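Local coordinates for protein ATPase BagA (Mycobacterium tuberculosis H37Rv, PDB 6BS3) that hydrolyses ATP as one subunit of the heterodimeric BagAB ATPase complex, whose activity is required for resistance to nitric oxide and to elevated glycerol, at residues Ile238-Ile243 and Leu313-Val318; Thr210-Leu215 and Thr296-Ile301. One frame throughout, in Å; residues are numbered along the deposited sequence.

Interaction 1: Ile238-Ile243 and Leu313-Val318; sequences IVNRNI and LELPTV. With ADP (adenosine-5'-diphosphate), chain C.
I238-V239 and L313-E314 pair as neighbouring parallel strands, their short axes 18° apart, with V239 N bonded to L313 O (2.8 Å) and L315 N returning to V239 O. Beyond this ladder the first strand turns a corner at R241, and N242 takes over the pairing through L315 O. L315 O is gripped twice by one residue: N242 N lies in its carbonyl plane, while N242 ND2, 2.9 Å from L315 O, comes from above that plane, with L315 O close to the plane of the N242 amide. N242 ND2 also lies against E314 CB. T317 OG1 donates to N242 O (3.0 Å), again from above the carbonyl plane.

On the buried side, I238 CG1 lies alongside L313 CD1, and I238 CG2 meets L315 CD1 at 3.9 Å; I37 of helix 34-46 touches both I238 and L315. The strand ends and the loop after L315 line part of the adenine pocket at the edge of the P-loop NTPase sheet. P316 O takes a bond from ADP N6 (2.9 Å), and V318 N gives a straight one to ADP N1 (3.0 Å, 171°), so backbone atoms read both positions of the base. N240 OD1 receives a second, weak bond from N6, while N240 ND2, bonded to T32 O, lies 3.0 Å from ADP N7. R241 lays its aliphatic chain against the adenine, R241 CG 3.6 Å from ADP C6; the chain then bends at chi3, and the edge of the guanidinium lies near ADP N3.

Interaction 2: Thr210-Leu215 and Thr296-Ile301; sequences TLLEAL and TARAEI
The loop between strand 204-210 and helix 214-229 of the nucleotide-binding domain rests on the C-terminal end of helix 278-302, with L212 meeting R298 and I301. L212 is the centre of an inverse gamma turn, closed by E213 N to L211 O (2.8 Å), and E213 follows as N-cap of helix 214-229. The turn directs L212 toward the long helix. Its CB sits over the centre of one face of the R298 guanidinium, 3.9 Å from R298 CZ, while L212 CD1 reaches the backbone carbonyl oxygen of R298. R298 CG packs against L212 O at 3.7 Å; past it the chain bends at chi3 (62°), and the guanidinium face lies against L212 CB.

One helical turn on, I301 presses its two branches on the backbone leading into helix 214-229. CG2, anti to the I301 backbone N, lies 3.7 Å from L212 C and equally close to E213 N; CD1 continues to A214 N. V217 of helix 214-229 also touches I301.

Two waters supply the polar part. One accepts from L212 N (2.8 Å) and, weakly, from R298 NH2. The other, in the guanidinium plane at its edge, accepts from R298 NH1 (3.1 Å) and donates to E213 OE2 (3.0 Å). R298 NH2 additionally makes a weak bond to R241 O. E213 and R298 are thus joined through solvent rather than by a salt bridge, with OE2 and NH1 5.2 Å apart; their opposite charges probably attract, and the polar link between loop and helix depends on water, while the direct contact is van der Waals packing of aliphatic carbons against the guanidinium face and backbone atoms.

Interactions 1 and 2 lie on the same side of the chain's centre, with their own centres about 12 Å apart. Their segments alternate in sequence: 210-215, 238-243, 296-301, then 313-318. Strands 204-210, 234-242 and 312-316 are consecutive in the sheet, the last at its edge within this chain; helices 214-229 and 278-302 lie in the intervening connections. The contacts touch directly: I238 O and N240 N pair with T210 N and O, probably through hydrogen bonds, and V239 CG1 packs on L212 CD2. The strand carrying adenine-contacting N240 is therefore flanked by both partner strands, one continuing into the loop that meets the long helix.

Interaction 1: Ile238-Ile243 and Leu313-Val318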
ATOM      1  N   ILE A 238       7.120   4.979  14.646  1.00 40.44           N
ATOM      2  CA  ILE A 238       6.537   6.286  14.383  1.00 39.23           C
ATOM      3  C   ILE A 238       5.072   6.116  14.047  1.00 44.69           C
ATOM      4  O   ILE A 238       4.739   5.588  12.981  1.00 45.64           O
ATOM      5  CB  ILE A 238       7.330   7.081  13.301  1.00 41.67           C
ATOM      6  CG1 ILE A 238       8.840   7.140  13.643  1.00 42.64           C
ATOM      7  CG2 ILE A 238       6.718   8.486  13.076  1.00 40.39           C
ATOM      8  CD1 ILE A 238       9.837   7.794  12.531  1.00 46.01           C
ATOM      9  N   VAL A 239       4.192   6.535  14.975  1.00 42.12           N
ATOM     10  CA  VAL A 239       2.740   6.461  14.801  1.00 41.61           C
ATOM     11  C   VAL A 239       2.292   7.718  14.084  1.00 45.92           C
ATOM     12  O   VAL A 239       2.248   8.789  14.678  1.00 45.98           O
ATOM     13  CB  VAL A 239       1.928   6.172  16.104  1.00 45.37           C
ATOM     14  CG1 VAL A 239       0.423   6.133  15.811  1.00 45.19           C
ATOM     15  CG2 VAL A 239       2.367   4.866  16.763  1.00 44.36           C
ATOM     16  N   ASN A 240       1.991   7.580  12.787  1.00 42.77           N
ATOM     17  CA  ASN A 240       1.545   8.666  11.926  1.00 42.16           C
ATOM     18  C   ASN A 240       0.022   8.882  12.000  1.00 46.46           C
ATOM     19  O   ASN A 240      -0.727   8.001  12.449  1.00 44.38           O
ATOM     20  CB  ASN A 240       1.970   8.363  10.475  1.00 42.32           C
ATOM     21  CG  ASN A 240       2.004   9.559   9.553  1.00 53.18           C
ATOM     22  OD1 ASN A 240       2.108  10.719   9.983  1.00 46.48           O
ATOM     23  ND2 ASN A 240       1.922   9.299   8.250  1.00 40.71           N
ATOM     24  N   ARG A 241      -0.413  10.074  11.541  1.00 45.39           N
ATOM     25  CA  ARG A 241      -1.805  10.543  11.401  1.00 45.81           C
ATOM     26  C   ARG A 241      -2.666  10.320  12.640  1.00 51.73           C
ATOM     27  O   ARG A 241      -3.748   9.726  12.563  1.00 51.51           O
ATOM     28  CB  ARG A 241      -2.500   9.974  10.151  1.00 40.99           C
ATOM     29  CG  ARG A 241      -1.711  10.159   8.879  1.00 44.68           C
ATOM     30  CD  ARG A 241      -2.571  10.149   7.641  1.00 57.20           C
ATOM     31  NE  ARG A 241      -3.374   8.937   7.528  1.00 69.86           N
ATOM     32  CZ  ARG A 241      -4.248   8.707   6.558  1.00 89.87           C
ATOM     33  NH1 ARG A 241      -4.412   9.594   5.581  1.00 79.94           N
ATOM     34  NH2 ARG A 241      -4.957   7.587   6.549  1.00 82.91           N
ATOM     35  N   ASN A 242      -2.190  10.844  13.779  1.00 48.06           N
ATOM     36  CA  ASN A 242      -2.931  10.789  15.019  1.00 47.52           C
ATOM     37  C   ASN A 242      -4.069  11.785  14.942  1.00 52.42           C
ATOM     38  O   ASN A 242      -4.004  12.727  14.156  1.00 50.55           O
ATOM     39  CB  ASN A 242      -2.025  11.091  16.200  1.00 44.24           C
ATOM     40  CG  ASN A 242      -1.180   9.912  16.567  1.00 61.87           C
ATOM     41  OD1 ASN A 242      -1.658   8.951  17.207  1.00 49.22           O
ATOM     42  ND2 ASN A 242       0.090   9.964  16.159  1.00 52.13           N
ATOM     43  N   ILE A 243      -5.141  11.535  15.709  1.00 52.05           N
ATOM     44  CA  ILE A 243      -6.319  12.408  15.745  1.00 52.23           C
ATOM     45  C   ILE A 243      -6.656  12.766  17.197  1.00 58.24           C
ATOM     46  O   ILE A 243      -6.300  11.995  18.094  1.00 57.39           O
ATOM     47  CB  ILE A 243      -7.531  11.845  14.940  1.00 54.54           C
ATOM     48  CG1 ILE A 243      -7.985  10.461  15.468  1.00 54.77           C
ATOM     49  CG2 ILE A 243      -7.236  11.844  13.435  1.00 53.70           C
ATOM     50  CD1 ILE A 243      -9.295   9.982  14.983  1.00 60.50           C
ATOM     51  N   LEU A 313       7.275   7.536  18.642  1.00 41.35           N
ATOM     52  CA  LEU A 313       7.067   8.908  18.187  1.00 41.38           C
ATOM     53  C   LEU A 313       5.646   8.983  17.608  1.00 45.86           C
ATOM     54  O   LEU A 313       5.120   7.970  17.144  1.00 43.53           O
ATOM     55  CB  LEU A 313       8.123   9.312  17.097  1.00 41.04           C
ATOM     56  CG  LEU A 313       9.605   9.403  17.562  1.00 43.68           C
ATOM     57  CD1 LEU A 313      10.563   9.381  16.390  1.00 42.43           C
ATOM     58  CD2 LEU A 313       9.848  10.654  18.406  1.00 44.11           C
ATOM     59  N   GLU A 314       5.025  10.179  17.665  1.00 43.40           N
ATOM     60  CA  GLU A 314       3.665  10.442  17.192  1.00 42.35           C
ATOM     61  C   GLU A 314       3.642  11.704  16.355  1.00 46.03           C
ATOM     62  O   GLU A 314       4.116  12.748  16.797  1.00 45.53           O
ATOM     63  CB  GLU A 314       2.670  10.644  18.357  1.00 43.46           C
ATOM     64  CG  GLU A 314       2.520   9.492  19.344  1.00 49.31           C
ATOM     65  CD  GLU A 314       3.683   9.308  20.295  1.00 67.62           C
ATOM     66  OE1 GLU A 314       4.337  10.317  20.647  1.00 69.81           O
ATOM     67  OE2 GLU A 314       3.956   8.146  20.669  1.00 68.24           O
ATOM     68  N   LEU A 315       3.021  11.615  15.174  1.00 42.37           N
ATOM     69  CA  LEU A 315       2.833  12.733  14.279  1.00 42.20           C
ATOM     70  C   LEU A 315       1.339  12.996  14.096  1.00 47.90           C
ATOM     71  O   LEU A 315       0.537  12.052  14.145  1.00 47.27           O
ATOM     72  CB  LEU A 315       3.527  12.474  12.920  1.00 42.11           C
ATOM     73  CG  LEU A 315       5.056  12.362  12.973  1.00 45.41           C
ATOM     74  CD1 LEU A 315       5.595  11.929  11.640  1.00 45.58           C
ATOM     75  CD2 LEU A 315       5.698  13.685  13.385  1.00 44.07           C
ATOM     76  N   PRO A 316       0.936  14.276  13.914  1.00 45.19           N
ATOM     77  CA  PRO A 316      -0.487  14.561  13.703  1.00 45.15           C
ATOM     78  C   PRO A 316      -0.899  14.316  12.239  1.00 51.59           C
ATOM     79  O   PRO A 316      -0.079  13.927  11.396  1.00 51.00           O
ATOM     80  CB  PRO A 316      -0.581  16.051  14.058  1.00 46.82           C
ATOM     81  CG  PRO A 316       0.742  16.617  13.572  1.00 50.79           C
ATOM     82  CD  PRO A 316       1.754  15.514  13.844  1.00 46.66           C
ATOM     83  N   THR A 317      -2.191  14.538  11.957  1.00 49.67           N
ATOM     84  CA  THR A 317      -2.768  14.477  10.628  1.00 49.93           C
ATOM     85  C   THR A 317      -2.718  15.910  10.097  1.00 57.44           C
ATOM     86  O   THR A 317      -3.205  16.834  10.761  1.00 55.83           O
ATOM     87  CB  THR A 317      -4.248  14.021  10.698  1.00 52.16           C
ATOM     88  OG1 THR A 317      -4.332  12.696  11.211  1.00 49.70           O
ATOM     89  CG2 THR A 317      -4.965  14.116   9.347  1.00 46.76           C
ATOM     90  N   VAL A 318      -2.162  16.081   8.894  1.00 58.48           N
ATOM     91  CA  VAL A 318      -2.139  17.351   8.162  1.00 60.72           C
ATOM     92  C   VAL A 318      -3.535  17.421   7.480  1.00 68.83           C
ATOM     93  O   VAL A 318      -3.879  16.533   6.697  1.00 67.09           O
ATOM     94  CB  VAL A 318      -0.946  17.404   7.165  1.00 64.75           C
ATOM     95  CG1 VAL A 318      -1.084  18.579   6.211  1.00 64.72           C
ATOM     96  CG2 VAL A 318       0.389  17.461   7.903  1.00 64.15           C
TER
HETATM   97  PB  ADP C 401       4.276   5.463   1.945  1.00 42.91           P
HETATM   98  O1B ADP C 401       5.587   5.974   1.310  1.00 43.66           O
HETATM   99  O2B ADP C 401       3.449   4.712   0.876  1.00 49.22           O
HETATM  100  O3B ADP C 401       4.474   4.635   3.186  1.00 41.74           O
HETATM  101  PA  ADP C 401       3.305   8.267   1.820  1.00 43.89           P
HETATM  102  O1A ADP C 401       3.312   8.328   0.282  1.00 45.13           O
HETATM  103  O2A ADP C 401       4.390   9.087   2.406  1.00 43.04           O
HETATM  104  O3A ADP C 401       3.412   6.751   2.296  1.00 42.93           O
HETATM  105  O5' ADP C 401       1.865   8.563   2.415  1.00 45.43           O
HETATM  106  C5' ADP C 401       0.611   7.991   1.975  1.00 44.12           C
HETATM  107  C4' ADP C 401      -0.378   9.121   1.808  1.00 45.72           C
HETATM  108  O4' ADP C 401      -0.651   9.711   3.096  1.00 46.42           O
HETATM  109  C3' ADP C 401       0.059  10.277   0.905  1.00 49.81           C
HETATM  110  O3' ADP C 401      -1.056  10.760   0.170  1.00 53.27           O
HETATM  111  C2' ADP C 401       0.588  11.316   1.904  1.00 47.49           C
HETATM  112  O2' ADP C 401       0.563  12.654   1.417  1.00 47.19           O
HETATM  113  C1' ADP C 401      -0.354  11.096   3.084  1.00 45.50           C
HETATM  114  N9  ADP C 401       0.187  11.462   4.393  1.00 47.04           N
HETATM  115  C8  ADP C 401       1.339  10.998   4.978  1.00 48.39           C
HETATM  116  N7  ADP C 401       1.537  11.443   6.196  1.00 48.19           N
HETATM  117  C5  ADP C 401       0.442  12.262   6.429  1.00 47.04           C
HETATM  118  C6  ADP C 401       0.035  13.014   7.555  1.00 44.98           C
HETATM  119  N6  ADP C 401       0.739  13.103   8.685  1.00 43.84           N
HETATM  120  N1  ADP C 401      -1.140  13.682   7.477  1.00 46.36           N
HETATM  121  C2  ADP C 401      -1.849  13.611   6.344  1.00 46.22           C
HETATM  122  N3  ADP C 401      -1.557  12.956   5.215  1.00 49.12           N
HETATM  123  C4  ADP C 401      -0.397  12.285   5.326  1.00 47.61           C

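Interaction 2: Thr210-Leu215 and Thr296-Ile301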
ATOM      1  N   THR A 210       3.872   3.406  11.225  1.00 42.31           N
ATOM      2  CA  THR A 210       2.607   2.695  11.344  1.00 42.51           C
ATOM      3  C   THR A 210       1.444   3.673  11.452  1.00 46.82           C
ATOM      4  O   THR A 210       1.637   4.836  11.812  1.00 45.78           O
ATOM      5  CB  THR A 210       2.653   1.664  12.518  1.00 47.89           C
ATOM      6  OG1 THR A 210       1.537   0.784  12.388  1.00 50.47           O
ATOM      7  CG2 THR A 210       2.643   2.320  13.913  1.00 42.73           C
ATOM      8  N   LEU A 211       0.234   3.179  11.147  1.00 45.04           N
ATOM      9  CA  LEU A 211      -1.035   3.876  11.356  1.00 44.27           C
ATOM     10  C   LEU A 211      -1.741   3.091  12.462  1.00 47.35           C
ATOM     11  O   LEU A 211      -1.422   1.910  12.682  1.00 45.42           O
ATOM     12  CB  LEU A 211      -1.901   3.925  10.078  1.00 43.82           C
ATOM     13  CG  LEU A 211      -1.328   4.708   8.868  1.00 47.23           C
ATOM     14  CD1 LEU A 211      -2.151   4.459   7.631  1.00 46.62           C
ATOM     15  CD2 LEU A 211      -1.230   6.211   9.137  1.00 45.74           C
ATOM     16  N   LEU A 212      -2.661   3.740  13.197  1.00 45.17           N
ATOM     17  CA  LEU A 212      -3.409   3.035  14.248  1.00 44.90           C
ATOM     18  C   LEU A 212      -4.554   2.255  13.599  1.00 50.73           C
ATOM     19  O   LEU A 212      -5.736   2.527  13.814  1.00 51.65           O
ATOM     20  CB  LEU A 212      -3.863   3.959  15.411  1.00 44.24           C
ATOM     21  CG  LEU A 212      -2.735   4.505  16.316  1.00 48.89           C
ATOM     22  CD1 LEU A 212      -3.295   5.175  17.569  1.00 47.46           C
ATOM     23  CD2 LEU A 212      -1.719   3.404  16.712  1.00 51.71           C
ATOM     24  N   GLU A 213      -4.161   1.292  12.759  1.00 48.24           N
ATOM     25  CA  GLU A 213      -4.999   0.372  11.977  1.00 47.97           C
ATOM     26  C   GLU A 213      -4.388  -1.006  12.123  1.00 50.77           C
ATOM     27  O   GLU A 213      -3.179  -1.116  12.282  1.00 50.37           O
ATOM     28  CB  GLU A 213      -5.039   0.804  10.503  1.00 49.22           C
ATOM     29  CG  GLU A 213      -5.777   2.117  10.298  1.00 57.05           C
ATOM     30  CD  GLU A 213      -5.650   2.774   8.939  1.00 70.67           C
ATOM     31  OE1 GLU A 213      -5.272   2.088   7.960  1.00 62.30           O
ATOM     32  OE2 GLU A 213      -5.940   3.990   8.858  1.00 69.52           O
ATOM     33  N   ALA A 214      -5.214  -2.037  12.108  1.00 48.61           N
ATOM     34  CA  ALA A 214      -4.855  -3.444  12.357  1.00 48.76           C
ATOM     35  C   ALA A 214      -3.663  -3.979  11.552  1.00 53.11           C
ATOM     36  O   ALA A 214      -2.712  -4.473  12.155  1.00 52.13           O
ATOM     37  CB  ALA A 214      -6.072  -4.341  12.151  1.00 48.78           C
ATOM     38  N   LEU A 215      -3.719  -3.886  10.210  1.00 50.53           N
ATOM     39  CA  LEU A 215      -2.681  -4.395   9.315  1.00 49.55           C
ATOM     40  C   LEU A 215      -1.344  -3.638   9.444  1.00 53.68           C
ATOM     41  O   LEU A 215      -0.334  -4.326   9.610  1.00 53.49           O
ATOM     42  CB  LEU A 215      -3.163  -4.476   7.857  1.00 49.07           C
ATOM     43  CG  LEU A 215      -4.316  -5.447   7.555  1.00 53.55           C
ATOM     44  CD1 LEU A 215      -4.686  -5.379   6.087  1.00 53.36           C
ATOM     45  CD2 LEU A 215      -3.964  -6.893   7.926  1.00 54.86           C
ATOM     46  N   THR A 296     -11.600   4.396  20.756  1.00 55.21           N
ATOM     47  CA  THR A 296     -11.494   3.180  21.568  1.00 54.16           C
ATOM     48  C   THR A 296     -10.830   2.061  20.778  1.00 57.04           C
ATOM     49  O   THR A 296      -9.851   1.490  21.262  1.00 57.12           O
ATOM     50  CB  THR A 296     -12.869   2.821  22.139  1.00 63.67           C
ATOM     51  OG1 THR A 296     -13.356   3.940  22.882  1.00 63.91           O
ATOM     52  CG2 THR A 296     -12.848   1.577  23.018  1.00 63.45           C
ATOM     53  N   ALA A 297     -11.335   1.783  19.550  1.00 51.63           N
ATOM     54  CA  ALA A 297     -10.806   0.788  18.617  1.00 50.64           C
ATOM     55  C   ALA A 297      -9.336   1.113  18.262  1.00 56.16           C
ATOM     56  O   ALA A 297      -8.495   0.207  18.251  1.00 56.49           O
ATOM     57  CB  ALA A 297     -11.657   0.760  17.358  1.00 51.00           C
ATOM     58  N   ARG A 298      -9.023   2.406  17.994  1.00 52.27           N
ATOM     59  CA  ARG A 298      -7.648   2.845  17.690  1.00 51.57           C
ATOM     60  C   ARG A 298      -6.711   2.593  18.884  1.00 56.32           C
ATOM     61  O   ARG A 298      -5.605   2.099  18.672  1.00 56.92           O
ATOM     62  CB  ARG A 298      -7.610   4.309  17.252  1.00 47.51           C
ATOM     63  CG  ARG A 298      -8.106   4.526  15.829  1.00 49.69           C
ATOM     64  CD  ARG A 298      -8.325   5.996  15.514  1.00 51.29           C
ATOM     65  NE  ARG A 298      -7.089   6.782  15.599  1.00 56.82           N
ATOM     66  CZ  ARG A 298      -6.244   6.987  14.595  1.00 62.78           C
ATOM     67  NH1 ARG A 298      -6.478   6.458  13.403  1.00 49.99           N
ATOM     68  NH2 ARG A 298      -5.152   7.715  14.778  1.00 56.36           N
ATOM     69  N   ALA A 299      -7.185   2.863  20.127  1.00 52.81           N
ATOM     70  CA  ALA A 299      -6.455   2.637  21.395  1.00 53.33           C
ATOM     71  C   ALA A 299      -6.200   1.135  21.661  1.00 60.75           C
ATOM     72  O   ALA A 299      -5.153   0.782  22.204  1.00 61.71           O
ATOM     73  CB  ALA A 299      -7.212   3.257  22.567  1.00 53.16           C
ATOM     74  N   GLU A 300      -7.146   0.268  21.250  1.00 58.08           N
ATOM     75  CA  GLU A 300      -7.086  -1.193  21.354  1.00 58.37           C
ATOM     76  C   GLU A 300      -6.007  -1.749  20.416  1.00 60.67           C
ATOM     77  O   GLU A 300      -5.319  -2.701  20.773  1.00 60.59           O
ATOM     78  CB  GLU A 300      -8.451  -1.788  20.988  1.00 60.04           C
ATOM     79  CG  GLU A 300      -8.779  -3.101  21.674  1.00 75.10           C
ATOM     80  CD  GLU A 300     -10.118  -3.690  21.262  1.00103.01           C
ATOM     81  OE1 GLU A 300     -11.145  -2.979  21.371  1.00104.33           O
ATOM     82  OE2 GLU A 300     -10.139  -4.866  20.830  1.00 91.99           O
ATOM     83  N   ILE A 301      -5.880  -1.154  19.218  1.00 56.19           N
ATOM     84  CA  ILE A 301      -4.887  -1.486  18.194  1.00 54.87           C
ATOM     85  C   ILE A 301      -3.494  -1.035  18.695  1.00 58.43           C
ATOM     86  O   ILE A 301      -2.547  -1.828  18.662  1.00 56.76           O
ATOM     87  CB  ILE A 301      -5.309  -0.851  16.822  1.00 56.90           C
ATOM     88  CG1 ILE A 301      -6.402  -1.719  16.134  1.00 56.61           C
ATOM     89  CG2 ILE A 301      -4.104  -0.620  15.883  1.00 55.72           C
ATOM     90  CD1 ILE A 301      -7.387  -0.981  15.101  1.00 56.78           C
TER
HETATM   91  O   HOH W   1      -3.081   6.479  12.723  1.00 46.76           O
HETATM   92  O   HOH W   2      -5.042   6.258  10.642  1.00 59.45           O